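Local coordinates for protein phosphatase Slingshot homolog 2 (Homo sapiens, PDB 2NT2), which dephosphorylates and activates cofilin through its protein-tyrosine-phosphatase-family catalytic domain, the part present here, and so regulates actin filament dynamics, at residues A[25-39]-A[46-58]. The protein carries 1 engineered substitution. Sequence-based numbering, arbitrary orientation.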
ATOM      1  N   LEU A  25     -15.992  -1.484   1.398  1.00 22.58           N
ATOM      2  CA  LEU A  25     -14.967  -1.621   2.412  1.00 28.47           C
ATOM      3  C   LEU A  25     -15.467  -2.423   3.611  1.00 31.05           C
ATOM      4  O   LEU A  25     -14.818  -3.366   4.065  1.00 20.65           O
ATOM      5  CB  LEU A  25     -14.507  -0.233   2.888  1.00 22.14           C
ATOM      6  CG  LEU A  25     -13.670   0.562   1.884  1.00 20.27           C
ATOM      7  CD1 LEU A  25     -13.142   1.846   2.494  1.00 18.18           C
ATOM      8  CD2 LEU A  25     -12.530  -0.301   1.361  1.00 20.45           C
ATOM      9  N   GLN A  26     -16.632  -2.021   4.114  1.00 31.93           N
ATOM     10  CA  GLN A  26     -17.223  -2.699   5.263  1.00 34.16           C
ATOM     11  C   GLN A  26     -17.455  -4.173   4.955  1.00 26.87           C
ATOM     12  O   GLN A  26     -17.100  -5.053   5.737  1.00 36.19           O
ATOM     13  CB  GLN A  26     -18.528  -2.011   5.667  1.00 41.55           C
ATOM     14  CG  GLN A  26     -18.929  -2.263   7.109  1.00 48.21           C
ATOM     15  CD  GLN A  26     -19.926  -1.248   7.633  1.00 46.38           C
ATOM     16  OE1 GLN A  26     -21.123  -1.343   7.358  1.00 47.19           O
ATOM     17  NE2 GLN A  26     -19.441  -0.279   8.401  1.00 27.43           N
ATOM     18  N   ASN A  27     -18.035  -4.444   3.790  1.00 24.57           N
ATOM     19  CA  ASN A  27     -18.348  -5.801   3.367  1.00 33.69           C
ATOM     20  C   ASN A  27     -17.097  -6.660   3.219  1.00 29.96           C
ATOM     21  O   ASN A  27     -17.112  -7.862   3.489  1.00 25.41           O
ATOM     22  CB  ASN A  27     -19.123  -5.791   2.048  1.00 40.47           C
ATOM     23  CG  ASN A  27     -20.524  -5.236   2.206  1.00 47.05           C
ATOM     24  OD1 ASN A  27     -20.993  -4.989   3.316  1.00 43.43           O
ATOM     25  ND2 ASN A  27     -21.195  -5.023   1.081  1.00 44.74           N
ATOM     26  N   ARG A  28     -16.003  -6.046   2.773  1.00 24.99           N
ATOM     27  CA  ARG A  28     -14.766  -6.794   2.589  1.00 20.26           C
ATOM     28  C   ARG A  28     -14.044  -7.005   3.911  1.00 16.61           C
ATOM     29  O   ARG A  28     -13.016  -7.681   3.953  1.00 20.93           O
ATOM     30  CB  ARG A  28     -13.850  -6.086   1.591  1.00 17.63           C
ATOM     31  CG  ARG A  28     -14.437  -6.004   0.194  1.00 20.68           C
ATOM     32  CD  ARG A  28     -13.546  -5.178  -0.724  1.00 23.63           C
ATOM     33  NE  ARG A  28     -13.917  -5.306  -2.125  1.00 30.37           N
ATOM     34  CZ  ARG A  28     -13.590  -6.336  -2.894  1.00 35.77           C
ATOM     35  NH1 ARG A  28     -12.878  -7.336  -2.383  1.00 51.78           N
ATOM     36  NH2 ARG A  28     -13.966  -6.376  -4.164  1.00 20.53           N
ATOM     37  N   GLY A  29     -14.567  -6.432   4.982  1.00 18.25           N
ATOM     38  CA  GLY A  29     -14.014  -6.587   6.312  1.00 22.21           C
ATOM     39  C   GLY A  29     -12.840  -5.672   6.599  1.00 24.61           C
ATOM     40  O   GLY A  29     -11.990  -5.985   7.437  1.00 30.92           O
ATOM     41  N   VAL A  30     -12.767  -4.544   5.898  1.00 20.63           N
ATOM     42  CA  VAL A  30     -11.692  -3.584   6.094  1.00 15.01           C
ATOM     43  C   VAL A  30     -11.991  -2.684   7.286  1.00 19.51           C
ATOM     44  O   VAL A  30     -13.143  -2.288   7.483  1.00 23.25           O
ATOM     45  CB  VAL A  30     -11.482  -2.696   4.853  1.00 16.22           C
ATOM     46  CG1 VAL A  30     -10.385  -1.681   5.148  1.00 11.53           C
ATOM     47  CG2 VAL A  30     -11.156  -3.522   3.622  1.00 10.88           C
ATOM     48  N   ARG A  31     -10.990  -2.357   8.099  1.00 17.82           N
ATOM     49  CA  ARG A  31     -11.205  -1.433   9.211  1.00 23.76           C
ATOM     50  C   ARG A  31     -10.012  -0.489   9.348  1.00 22.23           C
ATOM     51  O   ARG A  31     -10.087   0.512  10.058  1.00 33.75           O
ATOM     52  CB  ARG A  31     -11.446  -2.148  10.539  1.00 27.42           C
ATOM     53  CG  ARG A  31     -12.176  -3.468  10.456  1.00 29.32           C
ATOM     54  CD  ARG A  31     -13.681  -3.341  10.361  1.00 38.65           C
ATOM     55  NE  ARG A  31     -14.163  -1.966  10.402  1.00 40.32           N
ATOM     56  CZ  ARG A  31     -15.448  -1.628  10.369  1.00 35.15           C
ATOM     57  NH1 ARG A  31     -16.381  -2.570  10.305  1.00 30.50           N
ATOM     58  NH2 ARG A  31     -15.798  -0.349  10.409  1.00 37.15           N
ATOM     59  N   TYR A  32      -8.938  -0.844   8.663  1.00 18.93           N
ATOM     60  CA  TYR A  32      -7.720  -0.053   8.624  1.00 19.83           C
ATOM     61  C   TYR A  32      -7.513   0.486   7.210  1.00 21.68           C
ATOM     62  O   TYR A  32      -7.705  -0.231   6.229  1.00 18.50           O
ATOM     63  CB  TYR A  32      -6.504  -0.884   9.032  1.00 24.23           C
ATOM     64  CG  TYR A  32      -6.565  -1.452  10.426  1.00 30.10           C
ATOM     65  CD1 TYR A  32      -7.165  -2.682  10.668  1.00 29.33           C
ATOM     66  CD2 TYR A  32      -6.020  -0.759  11.500  1.00 31.23           C
ATOM     67  CE1 TYR A  32      -7.226  -3.215  11.942  1.00 22.20           C
ATOM     68  CE2 TYR A  32      -6.082  -1.291  12.778  1.00 31.91           C
ATOM     69  CZ  TYR A  32      -6.683  -2.514  12.992  1.00 26.90           C
ATOM     70  OH  TYR A  32      -6.738  -3.031  14.268  1.00 29.74           O
ATOM     71  N   ILE A  33      -7.118   1.749   7.109  1.00 17.72           N
ATOM     72  CA  ILE A  33      -6.866   2.316   5.790  1.00 15.60           C
ATOM     73  C   ILE A  33      -5.537   3.065   5.768  1.00 17.19           C
ATOM     74  O   ILE A  33      -5.348   4.016   6.523  1.00 16.86           O
ATOM     75  CB  ILE A  33      -7.987   3.264   5.348  1.00 18.27           C
ATOM     76  CG1 ILE A  33      -9.381   2.634   5.340  1.00 18.45           C
ATOM     77  CG2 ILE A  33      -7.668   3.852   3.979  1.00 21.53           C
ATOM     78  CD1 ILE A  33     -10.470   3.615   4.952  1.00 15.91           C
ATOM     79  N   LEU A  34      -4.657   2.583   4.900  1.00 16.52           N
ATOM     80  CA  LEU A  34      -3.385   3.211   4.594  1.00 14.56           C
ATOM     81  C   LEU A  34      -3.529   4.092   3.348  1.00 20.94           C
ATOM     82  O   LEU A  34      -3.592   3.622   2.213  1.00 10.59           O
ATOM     83  CB  LEU A  34      -2.296   2.165   4.397  1.00 15.25           C
ATOM     84  CG  LEU A  34      -0.864   2.677   4.234  1.00 16.02           C
ATOM     85  CD1 LEU A  34      -0.547   3.746   5.266  1.00 15.36           C
ATOM     86  CD2 LEU A  34       0.119   1.516   4.329  1.00 13.20           C
ATOM     87  N   ASN A  35      -3.622   5.383   3.622  1.00 16.39           N
ATOM     88  CA  ASN A  35      -3.780   6.422   2.621  1.00 15.45           C
ATOM     89  C   ASN A  35      -2.427   7.043   2.279  1.00 14.19           C
ATOM     90  O   ASN A  35      -1.945   7.908   3.006  1.00 14.53           O
ATOM     91  CB  ASN A  35      -4.742   7.481   3.162  1.00 14.46           C
ATOM     92  CG  ASN A  35      -5.079   8.546   2.144  1.00 12.03           C
ATOM     93  OD1 ASN A  35      -4.397   8.668   1.129  1.00 13.86           O
ATOM     94  ND2 ASN A  35      -6.133   9.304   2.434  1.00 14.60           N
ATOM     95  N   VAL A  36      -1.831   6.582   1.191  1.00 16.80           N
ATOM     96  CA  VAL A  36      -0.507   6.981   0.747  1.00 12.29           C
ATOM     97  C   VAL A  36      -0.563   8.194  -0.174  1.00 18.39           C
ATOM     98  O   VAL A  36      -0.055   8.173  -1.300  1.00 21.40           O
ATOM     99  CB  VAL A  36       0.198   5.823   0.004  1.00 10.79           C
ATOM    100  CG1 VAL A  36       1.699   6.077  -0.068  1.00  8.96           C
ATOM    101  CG2 VAL A  36      -0.076   4.501   0.696  1.00 11.31           C
ATOM    102  N   THR A  37      -1.234   9.251   0.277  1.00 13.72           N
ATOM    103  CA  THR A  37      -1.373  10.469  -0.499  1.00 12.02           C
ATOM    104  C   THR A  37      -1.247  11.701   0.402  1.00 13.21           C
ATOM    105  O   THR A  37      -1.445  11.604   1.612  1.00 10.36           O
ATOM    106  CB  THR A  37      -2.712  10.595  -1.247  1.00 14.79           C
ATOM    107  OG1 THR A  37      -3.695  11.183  -0.375  1.00 13.39           O
ATOM    108  CG2 THR A  37      -3.270   9.263  -1.710  1.00  8.72           C
ATOM    109  N   ARG A  38      -0.962  12.829  -0.230  1.00 17.48           N
ATOM    110  CA  ARG A  38      -1.046  14.133   0.406  1.00 21.71           C
ATOM    111  C   ARG A  38      -2.397  14.792   0.107  1.00 20.19           C
ATOM    112  O   ARG A  38      -2.943  15.479   0.972  1.00 23.07           O
ATOM    113  CB  ARG A  38       0.077  15.055  -0.076  1.00 27.73           C
ATOM    114  CG  ARG A  38      -0.068  16.487   0.436  1.00 31.50           C
ATOM    115  CD  ARG A  38       0.848  16.746   1.620  1.00 37.18           C
ATOM    116  NE  ARG A  38       0.105  17.120   2.819  1.00 46.16           N
ATOM    117  CZ  ARG A  38       0.562  17.076   4.057  1.00 46.25           C
ATOM    118  NH1 ARG A  38       1.798  16.668   4.311  1.00 55.50           N
ATOM    119  NH2 ARG A  38      -0.223  17.440   5.062  1.00 49.68           N
ATOM    120  N   GLU A  39      -2.894  14.570  -1.099  1.00 14.85           N
ATOM    121  CA  GLU A  39      -4.025  15.275  -1.676  1.00 25.24           C
ATOM    122  C   GLU A  39      -5.372  14.589  -1.525  1.00 27.20           C
ATOM    123  O   GLU A  39      -6.435  15.167  -1.767  1.00 18.61           O
ATOM    124  CB  GLU A  39      -3.727  15.504  -3.171  1.00 25.62           C
ATOM    125  CG  GLU A  39      -3.931  14.281  -4.048  1.00 20.85           C
ATOM    126  CD  GLU A  39      -2.702  13.409  -4.185  1.00 25.03           C
ATOM    127  OE1 GLU A  39      -2.571  12.706  -5.213  1.00 36.37           O
ATOM    128  OE2 GLU A  39      -1.843  13.396  -3.278  1.00 19.25           O
ATOM    129  N   GLY A  46     -13.883   7.950  12.026  1.00 45.32           N
ATOM    130  CA  GLY A  46     -14.924   7.500  12.944  1.00 46.37           C
ATOM    131  C   GLY A  46     -15.485   6.149  12.535  1.00 46.54           C
ATOM    132  O   GLY A  46     -16.200   5.494  13.295  1.00 42.22           O
ATOM    133  N   VAL A  47     -15.162   5.732  11.315  1.00 38.54           N
ATOM    134  CA  VAL A  47     -15.489   4.399  10.828  1.00 28.94           C
ATOM    135  C   VAL A  47     -14.219   3.563  10.738  1.00 27.07           C
ATOM    136  O   VAL A  47     -14.188   2.400  11.143  1.00 29.35           O
ATOM    137  CB  VAL A  47     -16.172   4.440   9.448  1.00 27.80           C
ATOM    138  CG1 VAL A  47     -16.587   3.041   9.012  1.00 20.13           C
ATOM    139  CG2 VAL A  47     -17.376   5.374   9.474  1.00 27.37           C
ATOM    140  N   PHE A  48     -13.160   4.162  10.188  1.00 20.02           N
ATOM    141  CA  PHE A  48     -11.915   3.432  10.006  1.00 19.63           C
ATOM    142  C   PHE A  48     -10.731   4.122  10.672  1.00 22.82           C
ATOM    143  O   PHE A  48     -10.687   5.347  10.767  1.00 26.80           O
ATOM    144  CB  PHE A  48     -11.622   3.239   8.516  1.00 16.35           C
ATOM    145  CG  PHE A  48     -12.784   2.680   7.715  1.00 15.35           C
ATOM    146  CD1 PHE A  48     -13.648   3.530   7.051  1.00 11.76           C
ATOM    147  CD2 PHE A  48     -12.999   1.315   7.629  1.00 18.92           C
ATOM    148  CE1 PHE A  48     -14.703   3.028   6.306  1.00 12.57           C
ATOM    149  CE2 PHE A  48     -14.050   0.804   6.891  1.00 16.98           C
ATOM    150  CZ  PHE A  48     -14.903   1.665   6.229  1.00 16.46           C
ATOM    151  N   GLU A  49      -9.788   3.304  11.118  1.00 25.55           N
ATOM    152  CA  GLU A  49      -8.488   3.734  11.606  1.00 31.64           C
ATOM    153  C   GLU A  49      -7.568   4.070  10.431  1.00 29.14           C
ATOM    154  O   GLU A  49      -7.330   3.204   9.584  1.00 22.13           O
ATOM    155  CB  GLU A  49      -7.873   2.614  12.440  1.00 39.67           C
ATOM    156  CG  GLU A  49      -7.657   2.980  13.898  1.00 48.27           C
ATOM    157  CD  GLU A  49      -6.302   2.497  14.389  1.00 52.03           C
ATOM    158  OE1 GLU A  49      -5.267   2.923  13.835  1.00 50.94           O
ATOM    159  OE2 GLU A  49      -6.282   1.684  15.336  1.00 60.11           O
ATOM    160  N   TYR A  50      -7.071   5.298  10.402  1.00 27.25           N
ATOM    161  CA  TYR A  50      -6.290   5.805   9.286  1.00 22.48           C
ATOM    162  C   TYR A  50      -4.810   5.971   9.616  1.00 23.69           C
ATOM    163  O   TYR A  50      -4.449   6.274  10.749  1.00 23.77           O
ATOM    164  CB  TYR A  50      -6.843   7.153   8.803  1.00 21.71           C
ATOM    165  CG  TYR A  50      -8.124   7.020   8.015  1.00 18.86           C
ATOM    166  CD1 TYR A  50      -9.352   7.203   8.639  1.00 14.77           C
ATOM    167  CD2 TYR A  50      -8.108   6.708   6.662  1.00 10.94           C
ATOM    168  CE1 TYR A  50     -10.527   7.082   7.930  1.00 11.39           C
ATOM    169  CE2 TYR A  50      -9.289   6.586   5.952  1.00 10.65           C
ATOM    170  CZ  TYR A  50     -10.494   6.773   6.592  1.00 12.21           C
ATOM    171  OH  TYR A  50     -11.676   6.658   5.898  1.00 19.41           O
ATOM    172  N   HIS A  51      -3.986   5.791   8.589  1.00 22.09           N
ATOM    173  CA  HIS A  51      -2.586   6.181   8.611  1.00 22.41           C
ATOM    174  C   HIS A  51      -2.225   6.880   7.301  1.00 17.64           C
ATOM    175  O   HIS A  51      -2.525   6.377   6.216  1.00 28.04           O
ATOM    176  CB  HIS A  51      -1.661   4.991   8.855  1.00 24.24           C
ATOM    177  CG  HIS A  51      -0.271   5.406   9.259  1.00 29.63           C
ATOM    178  ND1 HIS A  51       0.115   5.497  10.576  1.00 33.63           N
ATOM    179  CD2 HIS A  51       0.817   5.754   8.538  1.00 30.00           C
ATOM    180  CE1 HIS A  51       1.376   5.883  10.654  1.00 30.30           C
ATOM    181  NE2 HIS A  51       1.827   6.047   9.422  1.00 30.32           N
ATOM    182  N   ASN A  52      -1.608   8.051   7.390  1.00 16.98           N
ATOM    183  CA  ASN A  52      -1.398   8.866   6.194  1.00 19.60           C
ATOM    184  C   ASN A  52       0.078   9.098   5.899  1.00 16.17           C
ATOM    185  O   ASN A  52       0.865   9.398   6.796  1.00 23.63           O
ATOM    186  CB  ASN A  52      -2.144  10.196   6.357  1.00 23.96           C
ATOM    187  CG  ASN A  52      -3.648   9.998   6.364  1.00 24.84           C
ATOM    188  OD1 ASN A  52      -4.316  10.270   5.362  1.00 23.40           O
ATOM    189  ND2 ASN A  52      -4.194   9.509   7.473  1.00 12.55           N
ATOM    190  N   ILE A  53       0.440   8.911   4.642  1.00 15.47           N
ATOM    191  CA  ILE A  53       1.782   9.102   4.112  1.00 11.64           C
ATOM    192  C   ILE A  53       1.732  10.229   3.074  1.00 18.81           C
ATOM    193  O   ILE A  53       1.506  10.007   1.887  1.00 15.07           O
ATOM    194  CB  ILE A  53       2.342   7.812   3.492  1.00 12.08           C
ATOM    195  CG1 ILE A  53       2.419   6.602   4.416  1.00 14.69           C
ATOM    196  CG2 ILE A  53       3.670   8.067   2.791  1.00 11.94           C
ATOM    197  CD1 ILE A  53       2.979   6.731   5.807  1.00 13.37           C
ATOM    198  N   ARG A  54       1.903  11.439   3.584  1.00 17.53           N
ATOM    199  CA  ARG A  54       1.504  12.678   2.940  1.00 24.38           C
ATOM    200  C   ARG A  54       2.524  13.147   1.908  1.00 25.44           C
ATOM    201  O   ARG A  54       3.285  14.085   2.113  1.00 17.41           O
ATOM    202  CB  ARG A  54       1.252  13.740   4.016  1.00 26.48           C
ATOM    203  CG  ARG A  54       0.573  13.113   5.235  1.00 30.67           C
ATOM    204  CD  ARG A  54      -0.401  14.058   5.895  1.00 35.49           C
ATOM    205  NE  ARG A  54      -0.344  13.946   7.360  1.00 46.83           N
ATOM    206  CZ  ARG A  54       0.697  14.334   8.087  1.00 53.72           C
ATOM    207  NH1 ARG A  54       1.778  14.857   7.521  1.00 56.66           N
ATOM    208  NH2 ARG A  54       0.665  14.199   9.409  1.00 55.59           N
ATOM    209  N   VAL A  55       2.475  12.458   0.781  1.00 21.47           N
ATOM    210  CA  VAL A  55       3.479  12.442  -0.263  1.00 17.26           C
ATOM    211  C   VAL A  55       2.850  12.523  -1.643  1.00 21.55           C
ATOM    212  O   VAL A  55       1.735  12.033  -1.862  1.00 21.84           O
ATOM    213  CB  VAL A  55       4.280  11.124  -0.123  1.00 18.77           C
ATOM    214  CG1 VAL A  55       4.197  10.310  -1.401  1.00 22.86           C
ATOM    215  CG2 VAL A  55       5.709  11.400   0.291  1.00 21.38           C
ATOM    216  N   TYR A  56       3.532  13.150  -2.604  1.00 19.94           N
ATOM    217  CA  TYR A  56       3.001  13.200  -3.963  1.00 15.50           C
ATOM    218  C   TYR A  56       3.651  12.106  -4.825  1.00 22.77           C
ATOM    219  O   TYR A  56       4.756  11.642  -4.549  1.00 15.40           O
ATOM    220  CB  TYR A  56       3.211  14.550  -4.615  1.00 22.56           C
ATOM    221  CG  TYR A  56       2.532  15.748  -4.015  1.00 21.00           C
ATOM    222  CD1 TYR A  56       3.255  16.698  -3.303  1.00 19.99           C
ATOM    223  CD2 TYR A  56       1.168  15.959  -4.154  1.00 22.08           C
ATOM    224  CE1 TYR A  56       2.649  17.808  -2.745  1.00 18.79           C
ATOM    225  CE2 TYR A  56       0.549  17.063  -3.601  1.00 25.70           C
ATOM    226  CZ  TYR A  56       1.289  17.986  -2.899  1.00 24.20           C
ATOM    227  OH  TYR A  56       0.676  19.091  -2.346  1.00 23.71           O
ATOM    228  N   ASP A  57       2.939  11.713  -5.871  1.00 20.71           N
ATOM    229  CA  ASP A  57       3.396  10.733  -6.845  1.00 23.15           C
ATOM    230  C   ASP A  57       4.382  11.364  -7.825  1.00 29.11           C
ATOM    231  O   ASP A  57       4.050  11.607  -8.989  1.00 22.18           O
ATOM    232  CB  ASP A  57       2.203  10.161  -7.622  1.00 19.26           C
ATOM    233  CG  ASP A  57       2.555   8.898  -8.385  1.00 20.11           C
ATOM    234  OD1 ASP A  57       3.599   8.289  -8.076  1.00 14.02           O
ATOM    235  OD2 ASP A  57       1.765   8.518  -9.281  1.00 15.11           O
ATOM    236  N   GLU A  58       5.582  11.645  -7.329  1.00 27.60           N
ATOM    237  CA  GLU A  58       6.619  12.315  -8.094  1.00 24.05           C
ATOM    238  C   GLU A  58       8.010  11.771  -7.752  1.00 24.30           C
ATOM    239  O   GLU A  58       8.204  11.240  -6.664  1.00 17.22           O
ATOM    240  CB  GLU A  58       6.604  13.824  -7.856  1.00 21.31           C
ATOM    241  CG  GLU A  58       5.758  14.288  -6.689  1.00 32.48           C
ATOM    242  CD  GLU A  58       6.436  15.382  -5.884  1.00 40.55           C
ATOM    243  OE1 GLU A  58       7.155  15.057  -4.919  1.00 55.21           O
ATOM    244  OE2 GLU A  58       6.235  16.550  -6.260  1.00 35.49           O
TER
HETATM  245  O   HOH W   1       0.425  13.314  -6.850  1.00  3.93           O
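With chi1 at -50°, F48, whose CB points toward 25-39, sets its CG beside its own backbone N, which places the CD2/CE2 edge of the ring by R31 CA and the V30 carbonyl O; I33, whose CG1 takes the same position on an extended chain, sends CD1 to meet the ring at CG. I33 CD1 lies 3.7 Å from F48 CG. Y50 CE2 is 3.3 Å from I33 CD1, the two side chains lying side by side. The far end of the F48 ring reaches back to helix 22-27, CZ standing 3.9 Å from L25 CB. An alanine at F48 would probably leave L25 and I33 CD1 without their shared aromatic partner and open a gap between helix and strand.

Strands 30-35 and 49-52 run parallel, the N-to-C axes of these short segments 13° apart. Backbone hydrogen bonds in parallel register establish the pairing: E49 N to R31 O, I33 N to E49 O (2.9 Å), H51 N to I33 O, N35 N to H51 O and I53 N to N35 O. On the N-terminal side of the pairing, R31 NH2 donates a hydrogen bond to V47 O at 3.3 Å, the oxygen near the guanidinium plane but the donor above the carbonyl plane. Past the strand ends, R38 CB sits over one face of the Y56 ring, a CH-pi contact 4.2 Å from the centroid and 16° off its normal.

Strand 49-52 forms one border of the five-stranded sheet, and 30-35 separates it from 83-87. Helix 67-79 packs on the face bearing Y32, L34 and E49. Beyond the strands, the T37 side chain comes about 4 Å from that of S88, an engineered residue at the phosphocysteine position, and E39 forms a salt bridge with R94 of helix 94-107.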